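Local coordinates for NIPSNAP domain-containing protein (Burkholderia xenovorans, PDB 5KAK), which is of unknown function but belongs to the NipSnap family, whose domain has the ferredoxin-like fold of dimeric alpha-beta barrel proteins, at residues 84-87 / 88-91. Residues are numbered along the deposited sequence; the frame is centred on the assembly and turned at random. Where two conformers were deposited one is given.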
loop_
_atom_site.group_PDB
_atom_site.type_symbol
_atom_site.label_atom_id
_atom_site.label_comp_id
_atom_site.label_asym_id
_atom_site.label_seq_id
_atom_site.Cartn_x
_atom_site.Cartn_y
_atom_site.Cartn_z
ATOM N N TRP E 84 -4.154 33.234 -3.859
ATOM C CA TRP E 84 -3.761 31.862 -3.571
ATOM C C TRP E 84 -4.255 30.913 -4.656
ATOM O O TRP E 84 -3.491 30.079 -5.154
ATOM C CB TRP E 84 -4.299 31.448 -2.205
ATOM C CG TRP E 84 -4.006 30.011 -1.860
ATOM C CD1 TRP E 84 -4.903 28.994 -1.765
ATOM C CD2 TRP E 84 -2.725 29.445 -1.576
ATOM N NE1 TRP E 84 -4.262 27.821 -1.426
ATOM C CE2 TRP E 84 -2.923 28.073 -1.301
ATOM C CE3 TRP E 84 -1.429 29.966 -1.514
ATOM C CZ2 TRP E 84 -1.872 27.215 -0.976
ATOM C CZ3 TRP E 84 -0.389 29.118 -1.187
ATOM C CH2 TRP E 84 -0.612 27.755 -0.927
ATOM N N GLN E 85 -5.536 31.017 -5.032
ATOM C CA GLN E 85 -6.070 30.117 -6.051
ATOM C C GLN E 85 -5.268 30.218 -7.342
ATOM O O GLN E 85 -4.927 29.196 -7.950
ATOM C CB GLN E 85 -7.548 30.418 -6.314
ATOM C CG GLN E 85 -8.479 30.092 -5.154
ATOM C CD GLN E 85 -8.695 28.594 -4.966
ATOM O OE1 GLN E 85 -8.365 27.789 -5.839
ATOM N NE2 GLN E 85 -9.261 28.217 -3.823
ATOM N N GLU E 86 -4.929 31.441 -7.758
ATOM C CA GLU E 86 -4.157 31.609 -8.987
ATOM C C GLU E 86 -2.748 31.042 -8.842
ATOM O O GLU E 86 -2.250 30.371 -9.752
ATOM C CB GLU E 86 -4.106 33.087 -9.383
ATOM C CG GLU E 86 -3.137 33.394 -10.515
ATOM C CD GLU E 86 -3.529 32.735 -11.826
ATOM O OE1 GLU E 86 -4.684 32.257 -11.948
ATOM O OE2 GLU E 86 -2.675 32.702 -12.740
ATOM N N TYR E 87 -2.094 31.291 -7.703
ATOM C CA TYR E 87 -0.749 30.762 -7.494
ATOM C C TYR E 87 -0.728 29.239 -7.581
ATOM O O TYR E 87 0.157 28.658 -8.221
ATOM C CB TYR E 87 -0.204 31.233 -6.144
ATOM C CG TYR E 87 0.982 30.430 -5.668
ATOM C CD1 TYR E 87 2.257 30.715 -6.112
ATOM C CD2 TYR E 87 0.825 29.377 -4.772
ATOM C CE1 TYR E 87 3.340 29.980 -5.693
ATOM C CE2 TYR E 87 1.906 28.632 -4.350
ATOM C CZ TYR E 87 3.159 28.935 -4.812
ATOM O OH TYR E 87 4.239 28.202 -4.386
ATOM N N VAL E 88 -1.695 28.576 -6.950
ATOM C CA VAL E 88 -1.740 27.114 -6.986
ATOM C C VAL E 88 -1.983 26.620 -8.408
ATOM O O VAL E 88 -1.307 25.700 -8.888
ATOM C CB VAL E 88 -2.814 26.585 -6.023
ATOM C CG1 VAL E 88 -3.053 25.098 -6.257
ATOM C CG2 VAL E 88 -2.392 26.826 -4.587
ATOM N N ARG E 89 -2.950 27.226 -9.100
ATOM C CA ARG E 89 -3.302 26.787 -10.448
ATOM C C ARG E 89 -2.128 26.945 -11.408
ATOM O O ARG E 89 -1.814 26.034 -12.184
ATOM C CB ARG E 89 -4.517 27.580 -10.946
ATOM C CG ARG E 89 -4.882 27.325 -12.409
ATOM C CD ARG E 89 -5.491 28.566 -13.074
ATOM N NE ARG E 89 -4.495 29.602 -13.362
ATOM C CZ ARG E 89 -3.655 29.576 -14.398
ATOM N NH1 ARG E 89 -2.782 30.559 -14.573
ATOM N NH2 ARG E 89 -3.672 28.557 -15.249
ATOM N N LYS E 90 -1.463 28.100 -11.361
ATOM C CA LYS E 90 -0.382 28.375 -12.301
ATOM C C LYS E 90 0.849 27.526 -12.002
ATOM O O LYS E 90 1.443 26.938 -12.917
ATOM C CB LYS E 90 -0.029 29.866 -12.261
ATOM C CG LYS E 90 1.066 30.291 -13.229
ATOM C CD LYS E 90 1.470 31.747 -13.004
ATOM C CE LYS E 90 2.351 32.254 -14.130
ATOM N NZ LYS E 90 3.480 31.326 -14.421
ATOM N N ASN E 91 1.240 27.433 -10.728
ATOM C CA ASN E 91 2.577 26.963 -10.399
ATOM C C ASN E 91 2.647 25.607 -9.725
ATOM O O ASN E 91 3.618 24.890 -9.950
ATOM C CB ASN E 91 3.282 27.973 -9.490
ATOM C CG ASN E 91 3.406 29.325 -10.138
ATOM O OD1 ASN E 91 4.168 29.496 -11.094
ATOM N ND2 ASN E 91 2.657 30.294 -9.635
#
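Trp-84 and Val-88 meet one turn apart on helix 82-92 of the NIPSNAP domain, which takes a wider pi-type turn at 88-91 and packs against helix 23-42. Methyl CG2 of Val-88 sits over one face of the indole as a CH-pi contact, 3.9 Å from the centroid of the six-membered ring and displaced toward its rim; its closest ring atom is CE2 of Trp-84, at 3.6 Å. With CG1 anti to the backbone N (chi1 169°), Val-88 turns CG2 back along the helix to the indole. Val-88 also packs on Asn-21 of a second subunit, while Trp-84 touches Gln-38. The backbone carbonyl O of Gln-85 accepts the backbone NH of Arg-89, while its side-chain NE2 donates to the carbonyl of Leu-79. On the outer side, Glu-86 and Arg-89 run alongside each other and form a two-pronged, side-on salt bridge, their planes 33° apart. NE of Arg-89 donates to OE1 of Glu-86 (3.0 Å) from above the carboxylate plane. NH1 of Arg-89 reaches OE2 of Glu-86 on its syn side over 2.8 Å, in an almost straight bond that lies in the guanidinium plane. Two separate donors, one for each oxygen, thus limit rotation of the carboxylate. The buried Tyr-87 ring packs against helix 23-42, edge-to-face with Phe-30 and against His-29 and Glu-33. Its carbonyl takes the backbone NH of Asn-91 at 3.0 Å (Asn-91 N to Tyr-87 O). The Asn-91 side chain bends back to the same oxygen, where ND2 of Asn-91 adds a weak bond to O of Tyr-87 and lies 3.6 Å from ring atom CD1 of Tyr-87.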